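Local coordinates for protein transcription elongation factor Spt4 (Methanocaldococcus jannaschii, PDB 3LPE) that pairs with Spt5 to form the zinc-containing Spt4/5 heterodimer, which stimulates transcription elongation by RNA polymerase, at residues 1-4 with 9-12; 29-34 with 39-44. All coordinates share one frame; numbering follows the deposited sequence.

Interaction 1 of 2, residues 1-4 with 9-12; sequences MRAC and YLTN. With ZN (zinc ion), chain I.
Arg2 and Thr11 form a hydrogen-bonded antiparallel pair: Arg2 N gives its hydrogen to Thr11 O at 2.8 Å, and Thr11 N returns a straighter bond to Arg2 O. Cys4 N donates to Tyr9 O, and the intervening Ala3-Leu10 pair is non-hydrogen-bonded. The backbones come close at this pair, and Ala3 CB meets Leu10 CD2 at 3.5 Å. CA-H...O contacts from Leu10 CA to Arg2 O and from Ala3 CA to Tyr9 O add to the backbone bonds.

At the open end the flexible Met1 chain, with CG anti to the backbone N (chi1 -175°) and bends at chi2 and chi3, curls over the partner strand. Its SD comes within 3.4 Å of Thr11 C, and its CE lies 3.4 Å from Asn12 OD1, the two side chains crossing at about a right angle. At the other end Cys4 SG, likewise anti to its own N, binds the zinc ion, whose site Cys7, Cys16 and Cys19 complete. The cysteine thus ties the end of strand 2-4 to the metal, as in zinc ribbons.

Polar Arg2 and Thr11 share one face of the hairpin, where Arg2 NE bonds Thr23 OG1 and Thr11 OG1 bonds the backbone N of Asp13. On the face of Ala3 and Leu10, Trp27 of strand 23-33 touches both side chains and its NE1 bonds Met1 O, while Leu30 also packs on Leu10. Strand 2-4 pairs with strand 10-11 and with the long strand 23-33, whose Ser24 is joined to Ala3 by backbone hydrogen bonding.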
loop_
_atom_site.group_PDB
_atom_site.type_symbol
_atom_site.label_atom_id
_atom_site.label_comp_id
_atom_site.label_asym_id
_atom_site.label_seq_id
_atom_site.Cartn_x
_atom_site.Cartn_y
_atom_site.Cartn_z
ATOM N N MET B 1 7.833 -5.133 -13.667
ATOM C CA MET B 1 6.860 -4.090 -13.346
ATOM C C MET B 1 7.523 -2.716 -13.363
ATOM O O MET B 1 8.641 -2.545 -12.856
ATOM C CB MET B 1 6.235 -4.359 -11.975
ATOM C CG MET B 1 5.122 -3.391 -11.592
ATOM S SD MET B 1 3.634 -3.600 -12.586
ATOM C CE MET B 1 3.305 -5.366 -12.458
ATOM N N ARG B 2 6.822 -1.742 -13.938
ATOM C CA ARG B 2 7.337 -0.400 -14.118
ATOM C C ARG B 2 6.428 0.570 -13.396
ATOM O O ARG B 2 5.335 0.207 -12.981
ATOM C CB ARG B 2 7.417 -0.051 -15.603
ATOM C CG ARG B 2 8.107 -1.122 -16.477
ATOM C CD ARG B 2 7.905 -0.848 -17.974
ATOM N NE ARG B 2 8.612 0.350 -18.408
ATOM C CZ ARG B 2 9.858 0.346 -18.885
ATOM N NH1 ARG B 2 10.532 -0.790 -18.987
ATOM N NH2 ARG B 2 10.430 1.475 -19.260
ATOM N N ALA B 3 6.887 1.803 -13.226
ATOM C CA ALA B 3 6.099 2.817 -12.548
ATOM C C ALA B 3 6.112 4.078 -13.387
ATOM O O ALA B 3 7.144 4.444 -13.945
ATOM C CB ALA B 3 6.665 3.109 -11.150
ATOM N N CYS B 4 4.962 4.740 -13.487
ATOM C CA CYS B 4 4.891 6.015 -14.188
ATOM C C CYS B 4 5.869 7.016 -13.606
ATOM O O CYS B 4 5.902 7.210 -12.411
ATOM C CB CYS B 4 3.463 6.603 -14.108
ATOM S SG CYS B 4 3.387 8.172 -14.990
ATOM N N TYR B 9 2.052 5.374 -10.908
ATOM C CA TYR B 9 1.194 4.223 -11.145
ATOM C C TYR B 9 2.012 3.024 -11.647
ATOM O O TYR B 9 2.867 3.158 -12.535
ATOM C CB TYR B 9 0.136 4.564 -12.184
ATOM C CG TYR B 9 -0.922 3.513 -12.404
ATOM C CD1 TYR B 9 -2.026 3.418 -11.560
ATOM C CD2 TYR B 9 -0.862 2.664 -13.498
ATOM C CE1 TYR B 9 -3.028 2.468 -11.792
ATOM C CE2 TYR B 9 -1.849 1.718 -13.739
ATOM C CZ TYR B 9 -2.933 1.627 -12.887
ATOM O OH TYR B 9 -3.909 0.691 -13.153
ATOM N N LEU B 10 1.736 1.858 -11.084
ATOM C CA LEU B 10 2.517 0.668 -11.431
ATOM C C LEU B 10 1.872 -0.134 -12.536
ATOM O O LEU B 10 0.682 -0.416 -12.464
ATOM C CB LEU B 10 2.668 -0.227 -10.204
ATOM C CG LEU B 10 3.512 0.383 -9.087
ATOM C CD1 LEU B 10 3.428 -0.574 -7.904
ATOM C CD2 LEU B 10 4.945 0.468 -9.539
ATOM N N THR B 11 2.668 -0.517 -13.527
ATOM C CA THR B 11 2.175 -1.256 -14.693
ATOM C C THR B 11 3.314 -1.932 -15.475
ATOM O O THR B 11 4.479 -1.514 -15.404
ATOM C CB THR B 11 1.375 -0.322 -15.640
ATOM O OG1 THR B 11 0.912 -1.078 -16.767
ATOM C CG2 THR B 11 2.241 0.810 -16.136
ATOM N N ASN B 12 2.983 -2.975 -16.231
ATOM C CA ASN B 12 3.954 -3.558 -17.138
ATOM C C ASN B 12 4.105 -2.726 -18.385
ATOM O O ASN B 12 5.078 -2.857 -19.112
ATOM C CB ASN B 12 3.606 -5.015 -17.471
ATOM C CG ASN B 12 3.749 -5.926 -16.260
ATOM O OD1 ASN B 12 4.726 -5.829 -15.516
ATOM N ND2 ASN B 12 2.775 -6.802 -16.051
HETATM ZN ZN ZN I . 1.055 8.346 -14.763
#

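Interaction 2 of 2, residues 29-34 with 39-44; sequences GLLIVI and SEIAKK
A short helix packs here against one face of the long central strand, through a small and wholly apolar contact buried near the Spt5 interface. Leu31 and Val33, alternate residues of strand 23-33, turn their side chains toward helix 40-44. Leu31 reaches out with CG anti to the backbone N (chi1 171°), and its CD1 meets Ile41 CG2 at 3.9 Å, with CD2 only slightly farther. The compact Ala42 lets the helix approach Val33: Ala42 CB sits against both methyls of the valine, 3.7 Å from CG1 and 3.9 Å from CG2. Branched residues on the strand thus meet one branched and one small residue on the helix.

Ser39 is the N-cap that starts this helix. Its OG accepts from Ala42 N at 2.9 Å in a nearly straight bond, and it is also hydrogen-bonded to Glu56 of the Spt5 (NusG-family) chain. That glutamate bonds Glu40 N as well, so an acid of the other subunit lies at the positive end of the helix dipole, a placement likely to be favourable. Ile47 touches Leu31 and Val33, while strand 23-33 is flanked by strand 51-53 and by an antiparallel strand of Spt5, which carries the sheet across the interface.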
loop_
_atom_site.group_PDB
_atom_site.type_symbol
_atom_site.label_atom_id
_atom_site.label_comp_id
_atom_site.label_asym_id
_atom_site.label_seq_id
_atom_site.Cartn_x
_atom_site.Cartn_y
_atom_site.Cartn_z
ATOM N N GLY B 29 9.246 1.338 -3.226
ATOM C CA GLY B 29 8.159 1.495 -2.293
ATOM C C GLY B 29 6.870 1.080 -2.951
ATOM O O GLY B 29 6.781 1.121 -4.163
ATOM N N LEU B 30 5.876 0.698 -2.155
ATOM C CA LEU B 30 4.599 0.240 -2.697
ATOM C C LEU B 30 3.435 0.793 -1.885
ATOM O O LEU B 30 3.384 0.641 -0.655
ATOM C CB LEU B 30 4.545 -1.292 -2.728
ATOM C CG LEU B 30 3.211 -1.956 -3.075
ATOM C CD1 LEU B 30 2.755 -1.502 -4.451
ATOM C CD2 LEU B 30 3.370 -3.480 -3.045
ATOM N N LEU B 31 2.513 1.460 -2.568
ATOM C CA LEU B 31 1.274 1.935 -1.941
ATOM C C LEU B 31 0.120 1.429 -2.783
ATOM O O LEU B 31 -0.018 1.817 -3.952
ATOM C CB LEU B 31 1.243 3.466 -1.868
ATOM C CG LEU B 31 -0.100 4.103 -1.438
ATOM C CD1 LEU B 31 -0.625 3.509 -0.137
ATOM C CD2 LEU B 31 -0.003 5.618 -1.314
ATOM N N ILE B 32 -0.692 0.552 -2.208
ATOM C CA ILE B 32 -1.816 -0.003 -2.935
ATOM C C ILE B 32 -3.042 0.710 -2.430
ATOM O O ILE B 32 -3.384 0.594 -1.252
ATOM C CB ILE B 32 -2.004 -1.496 -2.671
ATOM C CG1 ILE B 32 -0.764 -2.283 -3.112
ATOM C CG2 ILE B 32 -3.238 -2.021 -3.392
ATOM C CD1 ILE B 32 -0.880 -3.758 -2.816
ATOM N N VAL B 33 -3.686 1.468 -3.321
ATOM C CA VAL B 33 -4.904 2.156 -2.957
ATOM C C VAL B 33 -6.113 1.366 -3.429
ATOM O O VAL B 33 -6.362 1.232 -4.630
ATOM C CB VAL B 33 -4.938 3.569 -3.556
ATOM C CG1 VAL B 33 -6.237 4.281 -3.154
ATOM C CG2 VAL B 33 -3.702 4.329 -3.081
ATOM N N ILE B 34 -6.872 0.847 -2.480
ATOM C CA ILE B 34 -8.039 0.051 -2.810
ATOM C C ILE B 34 -9.272 0.953 -2.925
ATOM O O ILE B 34 -10.097 0.788 -3.816
ATOM C CB ILE B 34 -8.265 -1.028 -1.741
ATOM C CG1 ILE B 34 -7.039 -1.963 -1.679
ATOM C CG2 ILE B 34 -9.500 -1.829 -2.050
ATOM C CD1 ILE B 34 -7.068 -2.919 -0.519
ATOM N N SER B 39 -9.598 6.535 1.621
ATOM C CA SER B 39 -8.230 6.443 2.130
ATOM C C SER B 39 -7.601 7.813 2.438
ATOM O O SER B 39 -7.390 8.632 1.542
ATOM C CB SER B 39 -7.352 5.644 1.159
ATOM O OG SER B 39 -6.000 5.737 1.518
ATOM N N GLU B 40 -7.278 8.039 3.709
ATOM C CA GLU B 40 -6.568 9.239 4.113
ATOM C C GLU B 40 -5.137 9.208 3.571
ATOM O O GLU B 40 -4.621 10.231 3.133
ATOM C CB GLU B 40 -6.617 9.418 5.645
ATOM C CG GLU B 40 -6.004 10.731 6.155
ATOM C CD GLU B 40 -6.235 11.006 7.648
ATOM O OE1 GLU B 40 -6.128 10.070 8.483
ATOM O OE2 GLU B 40 -6.502 12.184 7.990
ATOM N N ILE B 41 -4.501 8.033 3.556
ATOM C CA ILE B 41 -3.161 7.915 2.986
ATOM C C ILE B 41 -3.135 8.267 1.482
ATOM O O ILE B 41 -2.238 8.974 1.019
ATOM C CB ILE B 41 -2.562 6.489 3.215
ATOM C CG1 ILE B 41 -2.452 6.202 4.716
ATOM C CG2 ILE B 41 -1.203 6.364 2.529
ATOM C CD1 ILE B 41 -2.006 4.767 5.059
ATOM N N ALA B 42 -4.108 7.767 0.717
ATOM C CA ALA B 42 -4.182 8.107 -0.710
ATOM C C ALA B 42 -4.256 9.627 -0.881
ATOM O O ALA B 42 -3.574 10.205 -1.721
ATOM C CB ALA B 42 -5.410 7.440 -1.369
ATOM N N LYS B 43 -5.100 10.266 -0.078
ATOM C CA LYS B 43 -5.240 11.723 -0.151
ATOM C C LYS B 43 -3.913 12.414 0.129
ATOM O O LYS B 43 -3.522 13.308 -0.602
ATOM C CB LYS B 43 -6.341 12.220 0.780
ATOM C CG LYS B 43 -7.742 11.941 0.238
ATOM C CD LYS B 43 -8.834 12.293 1.234
ATOM C CE LYS B 43 -10.143 11.607 0.859
ATOM N NZ LYS B 43 -11.187 11.768 1.914
ATOM N N LYS B 44 -3.190 11.972 1.160
ATOM C CA LYS B 44 -1.895 12.584 1.450
ATOM C C LYS B 44 -0.916 12.339 0.312
ATOM O O LYS B 44 -0.012 13.140 0.083
ATOM C CB LYS B 44 -1.312 12.045 2.767
ATOM C CG LYS B 44 -2.108 12.434 4.008
ATOM C CD LYS B 44 -2.020 13.922 4.303
ATOM C CE LYS B 44 -2.673 14.245 5.642
ATOM N NZ LYS B 44 -2.571 15.698 5.998
#

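In the fold
Interaction 2 includes strand 23-33 itself; the hairpin of interaction 1 lies beside it, through strand 2-4. The two contacts lie on opposite sides of the chain's centre, about 15 Å apart between centres. Interaction 1 joins two strands through backbone hydrogen bonds, with exposed side chains at one end; interaction 2 joins a strand to a helix through methyl groups. They meet directly where Leu10 CD1 packs on Leu30 CD1 at 3.6 Å. Leu30 touches the hairpin, whereas its neighbour Leu31 touches the helix. Interaction 1 is partly buried, holds a zinc ligand and is untouched by Spt5; interaction 2 is fully buried and borders Spt5, whose strand extends the sheet.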